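Local structure of E3 SUMO-protein ligase SIZ2 (Saccharomyces cerevisiae, 6U75) at residues K35-H41 and L110-M116; I149-I155 and F235-S241. The protein acts as an E3 ligase that promotes transfer of SUMO to substrate proteins, and belongs to the zinc-containing PIAS family. All blocks are in the same frame, centred on the assembly; numbering follows the deposited sequence.

Contact 1: K35-H41 and L110-M116; sequences KVSKSNH and LKVPTEM
Pro113 packs against the ring of His41 and the turn that leads into helix 38-46. Its CG lies over one face of the imidazole, 4.0 Å from the ring centroid of His41 and 26° off the normal. This is a CH-pi contact, offset toward the rim of the ring. Pro113 CB lies against the backbone of the other segment, 3.5 Å from Val36 O. On the same proline, Lys38 lays its CB and CG alongside CG, and its amine turns away to a salt bridge with Asp42.

Lys35 reaches the 110-116 loop at Thr114. Its chain is stretched at first and then turns about its CG-CD and CD-CE bonds (chi3 83°, chi4 68°). The turns bring NZ back to the loop backbone, where it donates to Thr114 O at 2.9 Å. The amine stands above the carbonyl plane of Thr114, not on a lone pair. Lower down the same chain, Lys35 CG meets Met116 SD, the two side chains crossing at about a right angle.

A water lies in the plane of the His41 ring, 2.9 Å from His41 NE2. Val36 CG2 also touches Leu110 CD2 at 3.8 Å, and both side chains reach Asn117 of strand 117-123.

Ser37 is the N-cap of helix 38-46, with OG accepting from Asn40 N. Pro113 is the second residue of a type I beta turn, Val112 to Glu115. The contact thus joins a capped helix start to a beta turn at the surface of the PINIT domain.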
loop_
_atom_site.group_PDB
_atom_site.type_symbol
_atom_site.label_atom_id
_atom_site.label_comp_id
_atom_site.label_asym_id
_atom_site.label_seq_id
_atom_site.Cartn_x
_atom_site.Cartn_y
_atom_site.Cartn_z
ATOM N N LYS A 35 11.461 14.196 22.187
ATOM C CA LYS A 35 11.228 13.205 23.224
ATOM C C LYS A 35 9.874 12.548 23.004
ATOM O O LYS A 35 8.963 13.145 22.422
ATOM C CB LYS A 35 11.274 13.846 24.616
ATOM C CG LYS A 35 12.565 14.595 24.907
ATOM C CD LYS A 35 12.467 15.442 26.170
ATOM C CE LYS A 35 12.725 14.625 27.427
ATOM N NZ LYS A 35 14.139 14.169 27.514
ATOM N N VAL A 36 9.752 11.308 23.467
ATOM C CA VAL A 36 8.501 10.564 23.423
ATOM C C VAL A 36 8.083 10.315 24.864
ATOM O O VAL A 36 8.715 9.522 25.575
ATOM C CB VAL A 36 8.634 9.250 22.644
ATOM C CG1 VAL A 36 7.341 8.450 22.726
ATOM C CG2 VAL A 36 8.998 9.536 21.193
ATOM N N SER A 37 7.021 10.994 25.297
ATOM C CA SER A 37 6.566 10.940 26.680
ATOM C C SER A 37 6.427 9.509 27.180
ATOM O O SER A 37 6.319 8.570 26.385
ATOM C CB SER A 37 5.227 11.663 26.823
ATOM O OG SER A 37 4.207 10.975 26.120
ATOM N N LYS A 38 6.428 9.339 28.504
ATOM C CA LYS A 38 6.222 8.016 29.081
ATOM C C LYS A 38 4.806 7.515 28.826
ATOM O O LYS A 38 4.588 6.303 28.724
ATOM C CB LYS A 38 6.518 8.053 30.580
ATOM C CG LYS A 38 6.860 6.702 31.188
ATOM C CD LYS A 38 5.649 6.041 31.820
ATOM C CE LYS A 38 6.020 4.704 32.446
ATOM N NZ LYS A 38 4.853 4.039 33.090
ATOM N N SER A 39 3.835 8.427 28.712
ATOM C CA SER A 39 2.475 8.012 28.386
ATOM C C SER A 39 2.403 7.409 26.989
ATOM O O SER A 39 1.717 6.405 26.772
ATOM C CB SER A 39 1.520 9.200 28.508
ATOM O OG SER A 39 1.232 9.487 29.866
ATOM N N ASN A 40 3.110 8.003 26.025
ATOM C CA ASN A 40 3.129 7.436 24.681
ATOM C C ASN A 40 3.887 6.112 24.642
ATOM O O ASN A 40 3.533 5.221 23.862
ATOM C CB ASN A 40 3.734 8.441 23.701
ATOM C CG ASN A 40 2.793 9.596 23.403
ATOM O OD1 ASN A 40 1.583 9.409 23.274
ATOM N ND2 ASN A 40 3.344 10.797 23.293
ATOM N N HIS A 41 4.913 5.953 25.479
ATOM C CA HIS A 41 5.556 4.649 25.610
ATOM C C HIS A 41 4.578 3.611 26.149
ATOM O O HIS A 41 4.506 2.482 25.646
ATOM C CB HIS A 41 6.779 4.757 26.520
ATOM C CG HIS A 41 8.044 5.094 25.795
ATOM N ND1 HIS A 41 8.947 4.133 25.392
ATOM C CD2 HIS A 41 8.559 6.283 25.401
ATOM C CE1 HIS A 41 9.963 4.716 24.782
ATOM N NE2 HIS A 41 9.753 6.020 24.776
ATOM N N LEU A 110 13.933 3.325 19.652
ATOM C CA LEU A 110 13.558 4.403 20.555
ATOM C C LEU A 110 14.296 4.281 21.882
ATOM O O LEU A 110 14.578 3.181 22.365
ATOM C CB LEU A 110 12.050 4.390 20.812
ATOM C CG LEU A 110 11.218 5.515 20.193
ATOM C CD1 LEU A 110 9.748 5.308 20.517
ATOM C CD2 LEU A 110 11.685 6.878 20.682
ATOM N N LYS A 111 14.603 5.431 22.474
ATOM C CA LYS A 111 15.223 5.500 23.786
ATOM C C LYS A 111 14.161 5.715 24.859
ATOM O O LYS A 111 13.012 6.063 24.577
ATOM C CB LYS A 111 16.267 6.623 23.830
ATOM C CG LYS A 111 17.394 6.467 22.816
ATOM C CD LYS A 111 18.236 5.223 23.088
ATOM C CE LYS A 111 18.533 4.453 21.809
ATOM N NZ LYS A 111 18.934 3.047 22.090
ATOM N N VAL A 112 14.561 5.496 26.109
ATOM C CA VAL A 112 13.655 5.646 27.246
ATOM C C VAL A 112 13.091 7.062 27.247
ATOM O O VAL A 112 13.683 7.967 26.641
ATOM C CB VAL A 112 14.362 5.327 28.574
ATOM C CG1 VAL A 112 14.629 3.831 28.685
ATOM C CG2 VAL A 112 15.657 6.116 28.704
ATOM N N PRO A 113 11.957 7.304 27.910
ATOM C CA PRO A 113 11.317 8.625 27.802
ATOM C C PRO A 113 12.162 9.761 28.346
ATOM O O PRO A 113 12.092 10.879 27.820
ATOM C CB PRO A 113 10.020 8.457 28.611
ATOM C CG PRO A 113 9.825 6.982 28.761
ATOM C CD PRO A 113 11.190 6.383 28.766
ATOM N N THR A 114 12.956 9.516 29.391
ATOM C CA THR A 114 13.716 10.591 30.018
ATOM C C THR A 114 14.845 11.103 29.132
ATOM O O THR A 114 15.335 12.214 29.358
ATOM C CB THR A 114 14.293 10.121 31.353
ATOM O OG1 THR A 114 15.202 9.034 31.129
ATOM C CG2 THR A 114 13.180 9.665 32.286
ATOM N N GLU A 115 15.263 10.330 28.137
ATOM C CA GLU A 115 16.369 10.704 27.270
ATOM C C GLU A 115 15.848 11.295 25.963
ATOM O O GLU A 115 14.657 11.244 25.653
ATOM C CB GLU A 115 17.267 9.493 26.998
ATOM C CG GLU A 115 18.009 8.999 28.231
ATOM C CD GLU A 115 18.887 7.798 27.945
ATOM O OE1 GLU A 115 18.826 7.272 26.814
ATOM O OE2 GLU A 115 19.640 7.382 28.851
ATOM N N MET A 116 16.773 11.861 25.193
ATOM C CA MET A 116 16.451 12.590 23.974
ATOM C C MET A 116 16.627 11.691 22.759
ATOM O O MET A 116 17.567 10.892 22.697
ATOM C CB MET A 116 17.348 13.823 23.837
ATOM C CG MET A 116 16.783 14.899 22.930
ATOM S SD MET A 116 15.428 15.785 23.718
ATOM C CE MET A 116 14.788 16.724 22.340
HETATM O O HOH W 1 11.754 8.058 24.080
#

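Contact 2: I149-I155 and F235-S241; sequences ILKRPKI and FDQLKIS
Arg152 NH1 donates to two backbone oxygens, Phe235 O and Leu238 O. The bond from NH1 to Phe235 O is 2.9 Å long and nearly straight (173°). The one to Leu238 O is more bent (143°) but meets a lone pair in the carbonyl plane. Both acceptors lie near the guanidinium plane, which should limit its rotation. An extended chain from CG to NE carries the group there. Arg152 NH2 forms a salt bridge with Asp236 OD1 at 3.2 Å. The guanidinium also makes a cation-pi contact over the Phe235 ring, CZ being 4.7 Å from the ring centroid, with the planes 67° apart.

Further along, Ile155 N donates to Ile240 O at 2.7 Å, and Ile155 forms a single beta bridge with Ser241. The chain leaving helix 142-150 is thereby joined to the SP-RING-type zinc finger beside edge strand 239-240. A water links Ile149 O to Ile240 N.

Apolar packing lies next to these bonds, round Ile149 and Ile240. Ile149 CD1 touches both Phe235 CE1 and Leu238 CD1, each at 3.7 Å. Leu215 of helix 211-218 also packs on Ile149 and Phe235. Lys154 runs alongside Ile240, while Leu150 CD2 reaches Ile240 CG1 at 4.0 Å.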
loop_
_atom_site.group_PDB
_atom_site.type_symbol
_atom_site.label_atom_id
_atom_site.label_comp_id
_atom_site.label_asym_id
_atom_site.label_seq_id
_atom_site.Cartn_x
_atom_site.Cartn_y
_atom_site.Cartn_z
ATOM N N ILE A 149 -11.443 -8.114 3.169
ATOM C CA ILE A 149 -11.932 -8.233 1.796
ATOM C C ILE A 149 -12.887 -9.413 1.666
ATOM O O ILE A 149 -13.922 -9.324 0.995
ATOM C CB ILE A 149 -10.750 -8.358 0.816
ATOM C CG1 ILE A 149 -9.966 -7.044 0.758
ATOM C CG2 ILE A 149 -11.249 -8.763 -0.568
ATOM C CD1 ILE A 149 -8.665 -7.137 -0.012
ATOM N N LEU A 150 -12.553 -10.536 2.302
ATOM C CA LEU A 150 -13.384 -11.730 2.188
ATOM C C LEU A 150 -14.762 -11.504 2.794
ATOM O O LEU A 150 -15.763 -12.023 2.287
ATOM C CB LEU A 150 -12.690 -12.912 2.865
ATOM C CG LEU A 150 -11.408 -13.398 2.186
ATOM C CD1 LEU A 150 -10.709 -14.445 3.035
ATOM C CD2 LEU A 150 -11.714 -13.947 0.804
ATOM N N LYS A 151 -14.835 -10.734 3.880
ATOM C CA LYS A 151 -16.111 -10.481 4.537
ATOM C C LYS A 151 -17.033 -9.590 3.713
ATOM O O LYS A 151 -18.212 -9.462 4.059
ATOM C CB LYS A 151 -15.865 -9.859 5.915
ATOM C CG LYS A 151 -15.337 -10.854 6.944
ATOM C CD LYS A 151 -14.843 -10.171 8.212
ATOM C CE LYS A 151 -14.565 -11.183 9.318
ATOM N NZ LYS A 151 -13.654 -12.278 8.878
ATOM N N ARG A 152 -16.537 -8.991 2.638
ATOM C CA ARG A 152 -17.349 -8.132 1.795
ATOM C C ARG A 152 -18.216 -8.960 0.853
ATOM O O ARG A 152 -17.954 -10.145 0.629
ATOM C CB ARG A 152 -16.457 -7.204 0.980
ATOM C CG ARG A 152 -15.611 -6.276 1.818
ATOM C CD ARG A 152 -14.641 -5.502 0.955
ATOM N NE ARG A 152 -13.797 -4.620 1.753
ATOM C CZ ARG A 152 -12.823 -3.867 1.256
ATOM N NH1 ARG A 152 -12.561 -3.883 -0.044
ATOM N NH2 ARG A 152 -12.109 -3.095 2.064
ATOM N N PRO A 153 -19.260 -8.357 0.284
ATOM C CA PRO A 153 -20.037 -9.060 -0.745
ATOM C C PRO A 153 -19.225 -9.198 -2.024
ATOM O O PRO A 153 -18.599 -8.241 -2.487
ATOM C CB PRO A 153 -21.262 -8.163 -0.941
ATOM C CG PRO A 153 -20.807 -6.809 -0.523
ATOM C CD PRO A 153 -19.827 -7.032 0.591
ATOM N N LYS A 154 -19.236 -10.399 -2.592
ATOM C CA LYS A 154 -18.465 -10.674 -3.790
ATOM C C LYS A 154 -19.171 -10.111 -5.023
ATOM O O LYS A 154 -20.317 -9.660 -4.968
ATOM C CB LYS A 154 -18.243 -12.178 -3.944
ATOM C CG LYS A 154 -17.802 -12.867 -2.660
ATOM C CD LYS A 154 -17.504 -14.342 -2.879
ATOM C CE LYS A 154 -17.167 -15.040 -1.568
ATOM N NZ LYS A 154 -16.039 -14.384 -0.846
ATOM N N ILE A 155 -18.462 -10.135 -6.147
ATOM C CA ILE A 155 -19.037 -9.749 -7.433
ATOM C C ILE A 155 -19.814 -10.949 -7.965
ATOM O O ILE A 155 -19.229 -11.978 -8.308
ATOM C CB ILE A 155 -17.956 -9.299 -8.421
ATOM C CG1 ILE A 155 -17.337 -7.979 -7.956
ATOM C CG2 ILE A 155 -18.540 -9.158 -9.821
ATOM C CD1 ILE A 155 -16.051 -7.618 -8.670
ATOM N N PHE A 235 -8.312 0.415 -1.791
ATOM C CA PHE A 235 -8.487 -0.806 -1.012
ATOM C C PHE A 235 -9.955 -1.194 -0.892
ATOM O O PHE A 235 -10.303 -2.375 -1.005
ATOM C CB PHE A 235 -7.867 -0.628 0.373
ATOM C CG PHE A 235 -8.104 -1.787 1.295
ATOM C CD1 PHE A 235 -7.515 -3.014 1.050
ATOM C CD2 PHE A 235 -8.914 -1.649 2.408
ATOM C CE1 PHE A 235 -7.732 -4.082 1.894
ATOM C CE2 PHE A 235 -9.134 -2.714 3.256
ATOM C CZ PHE A 235 -8.542 -3.933 2.999
ATOM N N ASP A 236 -10.833 -0.216 -0.665
ATOM C CA ASP A 236 -12.243 -0.515 -0.440
ATOM C C ASP A 236 -12.972 -0.946 -1.705
ATOM O O ASP A 236 -14.130 -1.367 -1.615
ATOM C CB ASP A 236 -12.939 0.704 0.169
ATOM C CG ASP A 236 -12.415 1.042 1.551
ATOM O OD1 ASP A 236 -12.060 0.106 2.299
ATOM O OD2 ASP A 236 -12.355 2.242 1.890
ATOM N N GLN A 237 -12.335 -0.859 -2.873
ATOM C CA GLN A 237 -12.944 -1.337 -4.108
ATOM C C GLN A 237 -12.676 -2.812 -4.369
ATOM O O GLN A 237 -13.358 -3.411 -5.207
ATOM C CB GLN A 237 -12.438 -0.520 -5.301
ATOM C CG GLN A 237 -12.802 0.952 -5.246
ATOM C CD GLN A 237 -12.234 1.735 -6.413
ATOM O OE1 GLN A 237 -11.821 1.159 -7.419
ATOM N NE2 GLN A 237 -12.207 3.056 -6.281
ATOM N N LEU A 238 -11.705 -3.406 -3.677
ATOM C CA LEU A 238 -11.356 -4.800 -3.912
ATOM C C LEU A 238 -12.486 -5.716 -3.460
ATOM O O LEU A 238 -12.986 -5.594 -2.338
ATOM C CB LEU A 238 -10.068 -5.154 -3.171
ATOM C CG LEU A 238 -8.829 -4.342 -3.551
ATOM C CD1 LEU A 238 -7.663 -4.684 -2.638
ATOM C CD2 LEU A 238 -8.458 -4.580 -5.004
ATOM N N LYS A 239 -12.886 -6.634 -4.337
ATOM C CA LYS A 239 -13.896 -7.627 -4.006
ATOM C C LYS A 239 -13.583 -8.914 -4.756
ATOM O O LYS A 239 -12.947 -8.895 -5.813
ATOM C CB LYS A 239 -15.308 -7.131 -4.347
ATOM C CG LYS A 239 -15.662 -5.808 -3.682
ATOM C CD LYS A 239 -17.152 -5.502 -3.737
ATOM C CE LYS A 239 -17.651 -5.348 -5.164
ATOM N NZ LYS A 239 -18.586 -4.194 -5.299
ATOM N N ILE A 240 -14.028 -10.033 -4.191
ATOM C CA ILE A 240 -13.796 -11.339 -4.796
ATOM C C ILE A 240 -14.745 -11.526 -5.971
ATOM O O ILE A 240 -15.894 -11.068 -5.944
ATOM C CB ILE A 240 -13.977 -12.459 -3.755
ATOM C CG1 ILE A 240 -12.955 -12.321 -2.622
ATOM C CG2 ILE A 240 -13.861 -13.824 -4.419
ATOM C CD1 ILE A 240 -11.515 -12.539 -3.049
ATOM N N SER A 241 -14.263 -12.205 -7.010
ATOM C CA SER A 241 -15.074 -12.530 -8.179
ATOM C C SER A 241 -15.648 -13.930 -7.997
ATOM O O SER A 241 -14.906 -14.918 -7.993
ATOM C CB SER A 241 -14.243 -12.444 -9.456
ATOM O OG SER A 241 -14.926 -13.047 -10.541
HETATM O O HOH W 2 -15.334 -9.918 -1.460
#

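In the fold
From the N terminus, the chain passes through strand 28-34 into contact 1. Its partner loop, 110-116, leads into strand 117-123, which pairs with strand 28-34. Contact 1 closes a loop of 68 residues within the PINIT domain, beside the ends of two neighbouring strands. The chain then runs through strand 130-139 to helix 142-150 and contact 2. That contact closes a second loop, of 79 residues, containing helices 157-168 and 211-218 and the zinc ligands Cys203, His205, Cys226 and Cys229. The loops follow in series and neither nest nor cross. The centres of contacts 1 and 2 are about 41 Å apart. Contact 2 joins the end of helix 142-150 and the chain after it to the zinc finger.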